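PDB 6PYO: cDNA FLJ56608, highly similar to Homo sapiens chloride channel, calcium activated, family member 1 (CLCA1), mRNA from Homo sapiens, which may mediate calcium-activated chloride conductance and regulate mucus production by goblet cells, the chain here being its metal-binding von Willebrand factor type A domain. Local coordinates for residues A[107-113]-A[132-138]; A[9-15]-A[46-52]. One frame throughout, in Å; residues are numbered along the deposited sequence.

Interaction 1 of 2, residues A[107-113]-A[132-138]; sequences SEIVLLT and AIIHTVA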
loop_
_atom_site.group_PDB
_atom_site.type_symbol
_atom_site.label_atom_id
_atom_site.label_comp_id
_atom_site.label_asym_id
_atom_site.label_seq_id
_atom_site.Cartn_x
_atom_site.Cartn_y
_atom_site.Cartn_z
ATOM N N SER A 107 1.975 7.262 -10.248
ATOM C CA SER A 107 2.352 6.896 -8.892
ATOM C C SER A 107 2.045 5.420 -8.642
ATOM O O SER A 107 1.292 4.782 -9.375
ATOM C CB SER A 107 1.633 7.786 -7.871
ATOM O OG SER A 107 0.266 7.436 -7.757
ATOM N N GLU A 108 2.691 4.866 -7.623
ATOM C CA GLU A 108 2.545 3.474 -7.253
ATOM C C GLU A 108 1.947 3.308 -5.848
ATOM O O GLU A 108 2.269 4.064 -4.924
ATOM C CB GLU A 108 3.893 2.795 -7.318
ATOM C CG GLU A 108 4.519 2.753 -8.758
ATOM C CD GLU A 108 5.959 2.308 -8.739
ATOM O OE1 GLU A 108 6.209 1.081 -8.634
ATOM O OE2 GLU A 108 6.865 3.190 -8.772
ATOM N N ILE A 109 1.074 2.310 -5.707
ATOM C CA ILE A 109 0.607 1.787 -4.421
ATOM C C ILE A 109 1.181 0.376 -4.254
ATOM O O ILE A 109 1.180 -0.424 -5.199
ATOM C CB ILE A 109 -0.925 1.778 -4.361
ATOM C CG1 ILE A 109 -1.476 3.162 -4.001
ATOM C CG2 ILE A 109 -1.377 0.747 -3.359
ATOM C CD1 ILE A 109 -1.082 4.242 -4.923
ATOM N N VAL A 110 1.759 0.100 -3.094
ATOM C CA VAL A 110 2.137 -1.257 -2.710
ATOM C C VAL A 110 1.073 -1.690 -1.693
ATOM O O VAL A 110 1.076 -1.229 -0.541
ATOM C CB VAL A 110 3.558 -1.336 -2.139
ATOM C CG1 VAL A 110 3.890 -2.765 -1.727
ATOM C CG2 VAL A 110 4.596 -0.851 -3.213
ATOM N N LEU A 111 0.170 -2.562 -2.121
ATOM C CA LEU A 111 -0.961 -3.038 -1.320
ATOM C C LEU A 111 -0.607 -4.384 -0.709
ATOM O O LEU A 111 -0.521 -5.398 -1.417
ATOM C CB LEU A 111 -2.213 -3.153 -2.183
ATOM C CG LEU A 111 -3.502 -3.616 -1.486
ATOM C CD1 LEU A 111 -3.740 -2.790 -0.219
ATOM C CD2 LEU A 111 -4.653 -3.477 -2.465
ATOM N N LEU A 112 -0.377 -4.398 0.602
ATOM C CA LEU A 112 -0.012 -5.622 1.303
ATOM C C LEU A 112 -1.263 -6.051 2.090
ATOM O O LEU A 112 -1.712 -5.342 3.014
ATOM C CB LEU A 112 1.212 -5.419 2.204
ATOM C CG LEU A 112 2.500 -4.886 1.520
ATOM C CD1 LEU A 112 3.686 -4.781 2.458
ATOM C CD2 LEU A 112 2.909 -5.742 0.353
ATOM N N THR A 113 -1.859 -7.168 1.690
ATOM C CA THR A 113 -3.127 -7.550 2.328
ATOM C C THR A 113 -3.347 -9.039 2.174
ATOM O O THR A 113 -2.810 -9.663 1.247
ATOM C CB THR A 113 -4.316 -6.803 1.702
ATOM O OG1 THR A 113 -5.564 -7.223 2.274
ATOM C CG2 THR A 113 -4.363 -7.121 0.193
ATOM N N ALA A 132 -2.885 5.540 -11.025
ATOM C CA ALA A 132 -1.914 4.886 -10.172
ATOM C C ALA A 132 -1.698 3.451 -10.633
ATOM O O ALA A 132 -2.525 2.856 -11.322
ATOM C CB ALA A 132 -2.363 4.911 -8.705
ATOM N N ILE A 133 -0.545 2.920 -10.259
ATOM C CA ILE A 133 -0.134 1.541 -10.505
ATOM C C ILE A 133 -0.277 0.828 -9.182
ATOM O O ILE A 133 0.400 1.199 -8.219
ATOM C CB ILE A 133 1.331 1.489 -10.970
ATOM C CG1 ILE A 133 1.538 2.263 -12.272
ATOM C CG2 ILE A 133 1.867 0.082 -11.148
ATOM C CD1 ILE A 133 2.966 2.939 -12.343
ATOM N N ILE A 134 -1.143 -0.175 -9.096
ATOM C CA ILE A 134 -1.334 -0.891 -7.844
ATOM C C ILE A 134 -0.606 -2.237 -7.908
ATOM O O ILE A 134 -1.004 -3.142 -8.647
ATOM C CB ILE A 134 -2.822 -1.073 -7.522
ATOM C CG1 ILE A 134 -3.538 0.279 -7.452
ATOM C CG2 ILE A 134 -2.975 -1.732 -6.179
ATOM C CD1 ILE A 134 -5.019 0.205 -7.712
ATOM N N HIS A 135 0.469 -2.366 -7.132
ATOM C CA HIS A 135 1.116 -3.642 -6.852
ATOM C C HIS A 135 0.400 -4.271 -5.664
ATOM O O HIS A 135 0.121 -3.589 -4.671
ATOM C CB HIS A 135 2.586 -3.430 -6.512
ATOM C CG HIS A 135 3.316 -2.563 -7.493
ATOM N ND1 HIS A 135 3.561 -2.955 -8.794
ATOM C CD2 HIS A 135 3.909 -1.353 -7.349
ATOM C CE1 HIS A 135 4.243 -2.009 -9.418
ATOM N NE2 HIS A 135 4.426 -1.006 -8.576
ATOM N N THR A 136 0.092 -5.556 -5.766
ATOM C CA THR A 136 -0.584 -6.291 -4.703
ATOM C C THR A 136 0.302 -7.445 -4.259
ATOM O O THR A 136 0.897 -8.139 -5.089
ATOM C CB THR A 136 -1.968 -6.792 -5.161
ATOM O OG1 THR A 136 -1.838 -7.657 -6.302
ATOM C CG2 THR A 136 -2.861 -5.632 -5.541
ATOM N N VAL A 137 0.439 -7.597 -2.950
ATOM C CA VAL A 137 1.050 -8.758 -2.327
ATOM C C VAL A 137 -0.048 -9.415 -1.489
ATOM O O VAL A 137 -0.540 -8.832 -0.502
ATOM C CB VAL A 137 2.271 -8.401 -1.479
ATOM C CG1 VAL A 137 3.019 -9.673 -1.090
ATOM C CG2 VAL A 137 3.214 -7.477 -2.242
ATOM N N ALA A 138 -0.465 -10.603 -1.919
ATOM C CA ALA A 138 -1.477 -11.383 -1.221
ATOM C C ALA A 138 -0.804 -12.151 -0.094
ATOM O O ALA A 138 0.116 -12.928 -0.341
ATOM C CB ALA A 138 -2.172 -12.331 -2.195
#
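Strands 108-113 and 133-138 run parallel, their axes 4.6 Å apart at closest approach and inclined by 19°, with Glu-108 opposite Ile-133 and the pairing in step through Thr-113 and Ala-138. Six backbone hydrogen bonds join them in the staggered pattern of a parallel sheet, in which alternate residues of one strand bond to both neighbours of the facing residue. Ile-133 N donates to Ser-107 O (2.8 Å), Ile-109 N to Ile-133 O (2.8 Å), His-135 N to Ile-109 O (2.8 Å), Leu-111 N to His-135 O (2.7 Å), Val-137 N to Leu-111 O (2.8 Å) and Thr-113 N to Val-137 O (3.1 Å). CA-H...O contacts supplement them, such as Glu-108 CA to Ile-133 O at 3.3 Å.

One polar side-chain bond crosses the pair: His-135 NE2 donates to Glu-108 OE1 (2.7 Å), the carboxylate lying at the edge of the imidazole. Glu-108 also forms a salt bridge with Arg-7, and His-135 ND1 is bonded to Leu-157 N, so both side chains are held from two directions.

On the face of Ile-109, Leu-111, Ile-134 and Thr-136, Ile-109 CG2 meets Ile-134 CG2 (4.1 Å) and Leu-111 CB meets Ile-134 CG2 (4.3 Å); at the strand start Ile-109 CD1 reaches Ala-132 CB (4.0 Å). Apolar side chains also line the Glu-108 face, where Val-110 CG2 lies 4.2 Å from His-135 CD2.

With helix 124-130 the strands form a beta-alpha-beta unit of the Rossmann-like VWA fold. Ile-109 packs on helix 87-99, Leu-111 on helices 87-99 and 145-152; strand 8-14 flanks strand 108-113, and strand 158-159 flanks strand 133-138.

Interaction 2 of 2, residues A[9-15]-A[46-52]; sequences VCLVLDK and VGMVTFD
Phe-51, Lys-15 and Leu-13 bury the most surface where strand 9-14 pairs with strand 46-51. The extended strands are parallel, their axes 4.4 Å apart and crossing at -16°, with Val-9 opposite Val-46 and Asp-14 opposite Phe-51. Backbone bonds run Gly-47 N to Val-9 O (2.9 Å), Leu-11 N to Gly-47 O (2.9 Å), Val-49 N to Leu-11 O (2.7 Å), Leu-13 N to Val-49 O (2.8 Å), Phe-51 N to Leu-13 O (2.9 Å) and Lys-15 N to Phe-51 O (3.0 Å).

Phe-51, chi1 p and chi2 90°, swings its ring across strand 9-14: Asp-14 CA sits over one face in a CH-pi contact, 3.7 Å from the centroid, and Val-12 CG1 lies 3.7 Å from Phe-51 CD2. Helix 24-39 connects the strands in a beta-alpha-beta unit central to the VWA fold. Asp-14 begins its Asp-x-Ser-x-Ser sequence, the MIDAS signature; Ser-16 and Ser-18 bind calcium with Thr-85. On the sheet face opposite Phe-51, shared with Leu-11 and Met-48, Leu-13 (m, t) puts CD1 3.9 Å from Met-48 SD. Just past the strand end Lys-15 (chi1 p, phi/psi -112/24) reaches across to Asp-52, its NZ forming a salt bridge with Asp-52 OD2 (2.7 Å) and a hydrogen bond to Ser-82 O.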
loop_
_atom_site.group_PDB
_atom_site.type_symbol
_atom_site.label_atom_id
_atom_site.label_comp_id
_atom_site.label_asym_id
_atom_site.label_seq_id
_atom_site.Cartn_x
_atom_site.Cartn_y
_atom_site.Cartn_z
ATOM N N VAL A 9 5.414 6.510 -4.194
ATOM C CA VAL A 9 4.961 5.207 -3.731
ATOM C C VAL A 9 4.254 5.404 -2.413
ATOM O O VAL A 9 4.739 6.142 -1.561
ATOM C CB VAL A 9 6.129 4.202 -3.538
ATOM C CG1 VAL A 9 5.599 2.774 -3.371
ATOM C CG2 VAL A 9 7.044 4.226 -4.684
ATOM N N CYS A 10 3.107 4.757 -2.257
ATOM C CA CYS A 10 2.392 4.724 -1.002
ATOM C C CYS A 10 2.211 3.272 -0.607
ATOM O O CYS A 10 1.618 2.496 -1.355
ATOM C CB CYS A 10 1.035 5.439 -1.083
ATOM S SG CYS A 10 0.476 5.824 0.624
ATOM N N LEU A 11 2.786 2.900 0.523
ATOM C CA LEU A 11 2.462 1.633 1.142
ATOM C C LEU A 11 1.050 1.711 1.699
ATOM O O LEU A 11 0.696 2.665 2.414
ATOM C CB LEU A 11 3.450 1.321 2.266
ATOM C CG LEU A 11 4.722 0.600 1.939
ATOM C CD1 LEU A 11 5.324 1.321 0.714
ATOM C CD2 LEU A 11 5.690 0.557 3.092
ATOM N N VAL A 12 0.242 0.717 1.373
ATOM C CA VAL A 12 -1.109 0.583 1.896
ATOM C C VAL A 12 -1.175 -0.779 2.572
ATOM O O VAL A 12 -1.046 -1.826 1.916
ATOM C CB VAL A 12 -2.164 0.747 0.803
ATOM C CG1 VAL A 12 -3.546 0.628 1.404
ATOM C CG2 VAL A 12 -1.995 2.120 0.160
ATOM N N LEU A 13 -1.296 -0.756 3.897
ATOM C CA LEU A 13 -0.964 -1.910 4.719
ATOM C C LEU A 13 -2.213 -2.351 5.477
ATOM O O LEU A 13 -2.743 -1.591 6.291
ATOM C CB LEU A 13 0.162 -1.565 5.685
ATOM C CG LEU A 13 1.427 -1.027 5.014
ATOM C CD1 LEU A 13 2.421 -0.655 6.069
ATOM C CD2 LEU A 13 1.997 -2.044 4.058
ATOM N N ASP A 14 -2.613 -3.594 5.266
ATOM C CA ASP A 14 -3.772 -4.189 5.925
ATOM C C ASP A 14 -3.402 -4.582 7.349
ATOM O O ASP A 14 -2.559 -5.468 7.554
ATOM C CB ASP A 14 -4.197 -5.387 5.089
ATOM C CG ASP A 14 -5.520 -5.991 5.528
ATOM O OD1 ASP A 14 -5.911 -5.803 6.703
ATOM O OD2 ASP A 14 -6.122 -6.674 4.671
ATOM N N LYS A 15 -3.991 -3.895 8.346
ATOM C CA LYS A 15 -3.821 -4.270 9.744
ATOM C C LYS A 15 -5.125 -4.806 10.352
ATOM O O LYS A 15 -5.301 -4.755 11.577
ATOM C CB LYS A 15 -3.281 -3.097 10.580
ATOM C CG LYS A 15 -4.170 -1.845 10.527
ATOM C CD LYS A 15 -4.273 -1.097 11.839
ATOM C CE LYS A 15 -4.723 -1.971 13.001
ATOM N NZ LYS A 15 -6.207 -2.027 13.135
ATOM N N VAL A 46 7.689 8.706 -0.602
ATOM C CA VAL A 46 7.140 7.480 -0.039
ATOM C C VAL A 46 6.217 7.847 1.100
ATOM O O VAL A 46 6.624 8.557 2.031
ATOM C CB VAL A 46 8.242 6.512 0.458
ATOM C CG1 VAL A 46 7.573 5.324 1.174
ATOM C CG2 VAL A 46 9.079 6.047 -0.705
ATOM N N GLY A 47 4.986 7.334 1.046
ATOM C CA GLY A 47 4.024 7.524 2.106
ATOM C C GLY A 47 3.565 6.174 2.620
ATOM O O GLY A 47 3.895 5.129 2.062
ATOM N N MET A 48 2.782 6.205 3.698
ATOM C CA MET A 48 2.384 4.960 4.327
ATOM C C MET A 48 1.027 5.130 4.977
ATOM O O MET A 48 0.823 6.015 5.833
ATOM C CB MET A 48 3.426 4.479 5.347
ATOM C CG MET A 48 2.919 3.306 6.198
ATOM S SD MET A 48 4.150 2.614 7.358
ATOM C CE MET A 48 5.685 3.181 6.619
ATOM N N VAL A 49 0.120 4.250 4.574
ATOM C CA VAL A 49 -1.245 4.177 5.078
ATOM C C VAL A 49 -1.468 2.776 5.620
ATOM O O VAL A 49 -1.150 1.803 4.941
ATOM C CB VAL A 49 -2.260 4.497 3.966
ATOM C CG1 VAL A 49 -3.679 4.177 4.392
ATOM C CG2 VAL A 49 -2.094 5.944 3.540
ATOM N N THR A 50 -1.969 2.668 6.860
ATOM C CA THR A 50 -2.554 1.423 7.346
ATOM C C THR A 50 -4.073 1.484 7.236
ATOM O O THR A 50 -4.689 2.543 7.111
ATOM C CB THR A 50 -2.191 1.124 8.799
ATOM O OG1 THR A 50 -2.427 2.297 9.552
ATOM C CG2 THR A 50 -0.749 0.694 8.921
ATOM N N PHE A 51 -4.700 0.333 7.299
ATOM C CA PHE A 51 -6.146 0.403 7.225
ATOM C C PHE A 51 -6.722 -0.804 7.943
ATOM O O PHE A 51 -6.134 -1.895 7.910
ATOM C CB PHE A 51 -6.666 0.485 5.786
ATOM C CG PHE A 51 -6.446 -0.765 4.998
ATOM C CD1 PHE A 51 -7.402 -1.787 4.988
ATOM C CD2 PHE A 51 -5.287 -0.922 4.253
ATOM C CE1 PHE A 51 -7.190 -2.942 4.257
ATOM C CE2 PHE A 51 -5.058 -2.070 3.524
ATOM C CZ PHE A 51 -6.009 -3.078 3.516
ATOM N N ASP A 52 -7.823 -0.543 8.634
ATOM C CA ASP A 52 -8.785 -1.616 9.041
ATOM C C ASP A 52 -10.073 -1.299 8.290
ATOM O O ASP A 52 -10.079 -1.306 7.061
ATOM C CB ASP A 52 -8.893 -1.689 10.556
ATOM C CG ASP A 52 -8.808 -0.325 11.244
ATOM O OD1 ASP A 52 -9.662 0.557 10.964
ATOM O OD2 ASP A 52 -7.880 -0.133 12.059
#

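In the fold
Both contacts are buried parallel strand pairs within one sheet, each joining the two strands of a beta-alpha-beta unit. Strands 8-14 and 108-113 are neighbours, so the two interactions, centres 9 Å apart, form a continuous four-strand stretch, joined by Val-12 N to Val-110 O at 2.9 Å. Interaction 2 is the more fully buried, with apolar side chains on both faces and its salt bridge beyond the strand ends. Interaction 1 has a partly exposed face, where its Glu-His bond lies near the strand starts. At the C-terminal ends they converge beside the calcium site: Thr-113 OG1 lies 2.5 Å from Asp-14 OD2, a probable hydrogen bond.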